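Long-range contacts in branched-chain alpha-ketoacid decarboxylase (Lactococcus lactis, PDB 2VBF), which binds thiamine diphosphate and magnesium and probably decarboxylates branched-chain and aromatic alpha-keto acids to aldehydes: residues G453-T458 / W501-L506; I476-G481 / W544-L549. One frame throughout, in Å; residues are numbered along the deposited sequence.

Both contacts lie in the C-terminal thiamine diphosphate-binding domain, their centres about 9 Å apart, and both hold the diphosphate end of the cofactor. Contact 1 brings the backbone N-H groups of a helix start to the phosphate nearer the thiazolium, while contact 2 carries N479 and G481 to the magnesium ion that links the two phosphates. The loop 501-506 joins them: Y503 O lies 2.8 Å from W544 NE1, and S504 N lies 3.0 Å from E546 OE1, both probable hydrogen bonds. The ring of Y503 packs against N478, and its side chain lies about 7 Å from the magnesium ion at its nearest atom. Along the chain the four segments alternate.

Contact 1 (G453-T458 / W501-L506); sequences GSLQLT and WNYSKL. With TPP (thiamine diphosphate), chain F.
Beside the diphosphate end of the thiamine diphosphate pocket, Q456 of helix 452-458 lays its side-chain amide flat over one face of the W501 indole. The planes are only 10° apart, and Q456 CD stands 3.4 Å above the ring, toward its rim. Nearer the backbone, Q456 CG makes a CH-pi contact, 3.6 Å from the centroid of the six-membered ring of W501. With CG anti to the carbonyl carbon (chi1 -66°) and the chain extended beyond it, the glutamine runs from the six-membered ring toward NE1 and still delivers its amide to polar partners. Q456 NE2 donates in its own amide plane to Y503 OH at 3.0 Å, bending to 146° at the hydrogen, and its stronger partner is P499 O. At the other end of the amide, a water that accepts from W501 NE1 lies 2.8 Å from Q456 OE1; glutamine offers a donor and an acceptor on one flat group.

The helix begins within the GDG part of the sequence motif shared by thiamine diphosphate enzymes, and its first residue, D452, binds the magnesium ion. S454 grips O1A of the cofactor twice, through its backbone N and through OG at 2.6 Å, while G453 N donates to O2A; having no side chain, G453 lets that phosphate oxygen settle close. The helix start should also favour the negative charge there.

On another side of the helix L455 CD2 meets L506 CD1 tip to tip at 3.9 Å and approaches the Y503 ring obliquely, 4.0 Å from CD1. This apolar patch continues onto I476 and W544 of the neighbouring strands, whereas the W501 indole also meets the ring of F510 of the second subunit.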
# COMPACT_ATOMS: atom_id res chain seq x y z
N GLY A 453 5.62 -4.78 -15.37
CA GLY A 453 5.68 -3.62 -14.50
C GLY A 453 4.65 -3.70 -13.39
O GLY A 453 4.93 -3.29 -12.27
N SER A 454 3.46 -4.22 -13.73
CA SER A 454 2.35 -4.34 -12.77
C SER A 454 2.55 -5.48 -11.80
O SER A 454 2.26 -5.35 -10.61
CB SER A 454 1.04 -4.52 -13.53
OG SER A 454 0.71 -3.37 -14.29
N LEU A 455 3.06 -6.61 -12.29
CA LEU A 455 3.38 -7.75 -11.40
C LEU A 455 4.32 -7.34 -10.27
O LEU A 455 4.19 -7.81 -9.16
CB LEU A 455 4.00 -8.92 -12.17
CG LEU A 455 4.41 -10.12 -11.30
CD1 LEU A 455 3.19 -10.82 -10.67
CD2 LEU A 455 5.26 -11.12 -12.11
N GLN A 456 5.26 -6.43 -10.55
CA GLN A 456 6.25 -6.04 -9.57
C GLN A 456 5.62 -5.36 -8.33
O GLN A 456 6.21 -5.37 -7.25
CB GLN A 456 7.30 -5.14 -10.21
CG GLN A 456 8.16 -5.86 -11.26
CD GLN A 456 9.51 -5.20 -11.51
OE1 GLN A 456 9.91 -4.30 -10.78
NE2 GLN A 456 10.23 -5.68 -12.54
N LEU A 457 4.42 -4.80 -8.47
CA LEU A 457 3.76 -4.16 -7.32
C LEU A 457 3.17 -5.14 -6.30
O LEU A 457 3.03 -4.80 -5.12
CB LEU A 457 2.64 -3.21 -7.75
CG LEU A 457 3.07 -1.90 -8.41
CD1 LEU A 457 3.16 -2.08 -9.92
CD2 LEU A 457 2.14 -0.73 -8.07
N THR A 458 2.80 -6.35 -6.75
CA THR A 458 2.00 -7.28 -5.93
C THR A 458 2.46 -8.75 -5.97
O THR A 458 1.75 -9.65 -5.49
CB THR A 458 0.49 -7.24 -6.35
OG1 THR A 458 0.37 -7.59 -7.73
CG2 THR A 458 -0.14 -5.85 -6.10
N TRP A 501 13.32 -8.77 -13.88
CA TRP A 501 13.40 -10.00 -13.12
C TRP A 501 13.37 -11.21 -14.06
O TRP A 501 12.96 -11.10 -15.22
CB TRP A 501 12.22 -10.12 -12.16
CG TRP A 501 12.05 -8.98 -11.22
CD1 TRP A 501 12.91 -7.95 -10.99
CD2 TRP A 501 10.93 -8.78 -10.36
NE1 TRP A 501 12.38 -7.10 -10.03
CE2 TRP A 501 11.17 -7.59 -9.63
CE3 TRP A 501 9.74 -9.48 -10.14
CZ2 TRP A 501 10.26 -7.10 -8.69
CZ3 TRP A 501 8.84 -8.99 -9.20
CH2 TRP A 501 9.11 -7.81 -8.49
N ASN A 502 13.78 -12.35 -13.54
CA ASN A 502 13.59 -13.64 -14.20
C ASN A 502 12.22 -14.19 -13.83
O ASN A 502 12.10 -15.04 -12.95
CB ASN A 502 14.72 -14.61 -13.82
CG ASN A 502 16.08 -14.09 -14.23
OD1 ASN A 502 16.30 -13.75 -15.40
ND2 ASN A 502 17.00 -13.99 -13.28
N TYR A 503 11.20 -13.68 -14.52
CA TYR A 503 9.79 -13.89 -14.13
C TYR A 503 9.42 -15.37 -14.04
O TYR A 503 8.73 -15.77 -13.13
CB TYR A 503 8.84 -13.13 -15.06
CG TYR A 503 9.13 -11.64 -15.04
CD1 TYR A 503 8.81 -10.87 -13.92
CD2 TYR A 503 9.77 -11.02 -16.10
CE1 TYR A 503 9.12 -9.51 -13.87
CE2 TYR A 503 10.09 -9.68 -16.07
CZ TYR A 503 9.76 -8.92 -14.94
OH TYR A 503 10.10 -7.59 -14.90
N SER A 504 9.92 -16.18 -14.97
CA SER A 504 9.57 -17.60 -15.01
C SER A 504 10.08 -18.38 -13.78
O SER A 504 9.56 -19.45 -13.45
CB SER A 504 10.06 -18.25 -16.31
OG SER A 504 11.46 -18.43 -16.29
N LYS A 505 11.09 -17.84 -13.11
CA LYS A 505 11.71 -18.48 -11.96
C LYS A 505 11.10 -18.07 -10.61
O LYS A 505 11.49 -18.59 -9.57
CB LYS A 505 13.22 -18.20 -11.95
CG LYS A 505 13.95 -18.61 -13.23
CD LYS A 505 13.72 -20.06 -13.62
CE LYS A 505 14.45 -20.38 -14.92
NZ LYS A 505 14.28 -21.81 -15.32
N LEU A 506 10.12 -17.16 -10.63
CA LEU A 506 9.48 -16.73 -9.39
C LEU A 506 8.84 -17.87 -8.57
O LEU A 506 9.09 -17.98 -7.36
CB LEU A 506 8.49 -15.58 -9.66
CG LEU A 506 9.18 -14.24 -9.98
CD1 LEU A 506 8.19 -13.26 -10.62
CD2 LEU A 506 9.84 -13.62 -8.72
N1' TPP F . 0.66 3.26 -10.08
C2' TPP F . -0.53 2.63 -9.81
CM2 TPP F . -0.75 2.06 -8.44
N3' TPP F . -1.48 2.54 -10.80
C4' TPP F . -1.27 3.08 -12.05
N4' TPP F . -2.22 2.98 -12.95
C5' TPP F . -0.05 3.71 -12.34
C6' TPP F . 0.91 3.80 -11.34
C7' TPP F . 0.23 4.29 -13.71
N3 TPP F . 0.35 3.25 -14.73
C2 TPP F . -0.64 2.83 -15.59
S1 TPP F . -0.23 1.66 -16.64
C5 TPP F . 1.28 1.68 -16.06
C4 TPP F . 1.50 2.59 -15.02
CM4 TPP F . 2.81 2.80 -14.31
C6 TPP F . 2.30 0.76 -16.69
C7 TPP F . 1.95 -0.72 -16.61
O7 TPP F . 3.01 -1.41 -17.22
PA TPP F . 2.96 -2.98 -17.49
O1A TPP F . 2.28 -3.71 -16.36
O2A TPP F . 4.38 -3.46 -17.71
O3A TPP F . 1.99 -3.08 -18.79
PB TPP F . 2.41 -3.02 -20.35
O1B TPP F . 1.67 -1.84 -20.93
O2B TPP F . 1.90 -4.29 -20.95
O3B TPP F . 3.90 -2.90 -20.50
O HOH W 1 12.26 -4.26 -9.24

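Contact 2 (I476-G481 / W544-L549); sequences IINNDG and WIELVL. With MG (magnesium ion), chain E; TPP (thiamine diphosphate), chain F.
Two adjacent asparagines leave the end of one strand for quite different work: N478 reaches across to E546, and N479 turns to the magnesium ion. N478 and E546 run side by side, each with CG anti to its own backbone nitrogen, and N478 ND2 gives a nearly straight bond (169°) of 2.8 Å to the anti side of E546 OE2. N478 OD1 accepts from D480 N, an Asx turn consistent with a fixed bend leading the chain to the metal. Magnesium is bound by N479 OD1 at 2.1 Å and by G481 O at 2.0 Å; D452 OD1, a water and cofactor oxygens O2A and O3B complete six ligands. N479 ND2 also donates to O3B at 3.1 Å, a double use that suits an amide. At G481 (phi 123°, psi -155°) a CB would be jammed against the carbonyl O of D480, so glycine is needed.

Behind the site, strands 473-478 and 542-548 pair in parallel, here through four backbone bonds, from I476 N to I545 O as far as L549 N to N478 O. I476 CD1 sits over the W544 five-membered ring, 3.7 Å from its centroid, while on the other face I477 CG2 meets L549 CD1 at 4.0 Å. With D452 of GDG, the second asparagine of NN gives metal ligands at the C-terminal ends of parallel strands, as in thiamine diphosphate enzymes generally.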
# COMPACT_ATOMS: atom_id res chain seq x y z
N ILE A 476 2.50 -13.61 -17.82
CA ILE A 476 3.25 -12.39 -17.47
C ILE A 476 3.81 -11.81 -18.77
O ILE A 476 4.62 -12.47 -19.45
CB ILE A 476 4.40 -12.66 -16.47
CG1 ILE A 476 3.88 -13.32 -15.18
CG2 ILE A 476 5.14 -11.35 -16.14
CD1 ILE A 476 3.64 -14.80 -15.26
N ILE A 477 3.39 -10.60 -19.13
CA ILE A 477 3.86 -9.97 -20.36
C ILE A 477 5.17 -9.22 -20.11
O ILE A 477 5.18 -8.10 -19.64
CB ILE A 477 2.82 -9.06 -21.01
CG1 ILE A 477 1.54 -9.87 -21.30
CG2 ILE A 477 3.38 -8.45 -22.28
CD1 ILE A 477 0.46 -9.10 -22.00
N ASN A 478 6.28 -9.87 -20.43
CA ASN A 478 7.57 -9.25 -20.29
C ASN A 478 7.88 -8.49 -21.58
O ASN A 478 8.31 -9.09 -22.57
CB ASN A 478 8.64 -10.30 -19.99
CG ASN A 478 10.04 -9.70 -19.94
OD1 ASN A 478 10.23 -8.52 -20.25
ND2 ASN A 478 11.01 -10.52 -19.58
N ASN A 479 7.64 -7.18 -21.56
CA ASN A 479 8.01 -6.29 -22.67
C ASN A 479 9.02 -5.22 -22.21
O ASN A 479 9.08 -4.13 -22.78
CB ASN A 479 6.79 -5.68 -23.36
CG ASN A 479 5.87 -5.01 -22.39
OD1 ASN A 479 6.27 -4.73 -21.27
ND2 ASN A 479 4.64 -4.79 -22.79
N ASP A 480 9.82 -5.57 -21.21
CA ASP A 480 10.92 -4.74 -20.76
C ASP A 480 10.46 -3.34 -20.34
O ASP A 480 11.05 -2.33 -20.74
CB ASP A 480 11.97 -4.66 -21.88
CG ASP A 480 13.31 -4.11 -21.41
OD1 ASP A 480 13.64 -4.21 -20.20
OD2 ASP A 480 14.02 -3.55 -22.28
N GLY A 481 9.42 -3.29 -19.49
CA GLY A 481 8.93 -2.03 -18.90
C GLY A 481 7.47 -1.67 -19.14
O GLY A 481 6.63 -2.54 -19.42
N TRP A 544 2.51 -20.71 -14.87
CA TRP A 544 3.19 -19.42 -14.74
C TRP A 544 4.03 -19.21 -16.00
O TRP A 544 5.12 -19.77 -16.14
CB TRP A 544 4.06 -19.45 -13.49
CG TRP A 544 4.61 -18.13 -13.08
CD1 TRP A 544 5.87 -17.64 -13.32
CD2 TRP A 544 3.93 -17.12 -12.32
NE1 TRP A 544 6.00 -16.39 -12.76
CE2 TRP A 544 4.83 -16.05 -12.14
CE3 TRP A 544 2.64 -17.01 -11.79
CZ2 TRP A 544 4.48 -14.88 -11.45
CZ3 TRP A 544 2.30 -15.86 -11.09
CH2 TRP A 544 3.23 -14.81 -10.93
N ILE A 545 3.50 -18.41 -16.92
CA ILE A 545 3.99 -18.35 -18.28
C ILE A 545 4.51 -16.96 -18.60
O ILE A 545 3.73 -16.01 -18.71
CB ILE A 545 2.87 -18.72 -19.27
CG1 ILE A 545 2.35 -20.13 -18.98
CG2 ILE A 545 3.34 -18.59 -20.71
CD1 ILE A 545 0.94 -20.38 -19.51
N GLU A 546 5.83 -16.87 -18.76
CA GLU A 546 6.45 -15.61 -19.13
C GLU A 546 6.38 -15.44 -20.65
O GLU A 546 6.99 -16.22 -21.40
CB GLU A 546 7.90 -15.55 -18.64
CG GLU A 546 8.64 -14.27 -19.04
CD GLU A 546 10.06 -14.20 -18.54
OE1 GLU A 546 10.46 -15.08 -17.73
OE2 GLU A 546 10.77 -13.25 -18.94
N LEU A 547 5.61 -14.45 -21.10
CA LEU A 547 5.52 -14.10 -22.53
C LEU A 547 6.51 -13.00 -22.83
O LEU A 547 6.52 -11.98 -22.14
CB LEU A 547 4.11 -13.62 -22.89
CG LEU A 547 2.95 -14.56 -22.54
CD1 LEU A 547 1.63 -13.90 -22.94
CD2 LEU A 547 3.11 -15.93 -23.22
N VAL A 548 7.34 -13.19 -23.86
CA VAL A 548 8.27 -12.15 -24.27
C VAL A 548 7.71 -11.40 -25.49
O VAL A 548 7.42 -12.01 -26.52
CB VAL A 548 9.69 -12.70 -24.55
CG1 VAL A 548 10.62 -11.56 -24.92
CG2 VAL A 548 10.21 -13.45 -23.33
N LEU A 549 7.57 -10.09 -25.34
CA LEU A 549 7.09 -9.23 -26.41
C LEU A 549 7.92 -7.95 -26.46
O LEU A 549 8.57 -7.58 -25.47
CB LEU A 549 5.61 -8.90 -26.21
CG LEU A 549 4.67 -10.06 -26.61
CD1 LEU A 549 4.24 -10.87 -25.39
CD2 LEU A 549 3.48 -9.57 -27.41
MG MG E . 5.32 -4.12 -19.46
N1' TPP F . 0.66 3.26 -10.08
C2' TPP F . -0.53 2.63 -9.81
CM2 TPP F . -0.75 2.06 -8.44
N3' TPP F . -1.48 2.54 -10.80
C4' TPP F . -1.27 3.08 -12.05
N4' TPP F . -2.22 2.98 -12.95
C5' TPP F . -0.05 3.71 -12.34
C6' TPP F . 0.91 3.80 -11.34
C7' TPP F . 0.23 4.29 -13.71
N3 TPP F . 0.35 3.25 -14.73
C2 TPP F . -0.64 2.83 -15.59
S1 TPP F . -0.23 1.66 -16.64
C5 TPP F . 1.28 1.68 -16.06
C4 TPP F . 1.50 2.59 -15.02
CM4 TPP F . 2.81 2.80 -14.31
C6 TPP F . 2.30 0.76 -16.69
C7 TPP F . 1.95 -0.72 -16.61
O7 TPP F . 3.01 -1.41 -17.22
PA TPP F . 2.96 -2.98 -17.49
O1A TPP F . 2.28 -3.71 -16.36
O2A TPP F . 4.38 -3.46 -17.71
O3A TPP F . 1.99 -3.08 -18.79
PB TPP F . 2.41 -3.02 -20.35
O1B TPP F . 1.67 -1.84 -20.93
O2B TPP F . 1.90 -4.29 -20.95
O3B TPP F . 3.90 -2.90 -20.50
O HOH W 2 3.93 -5.69 -19.74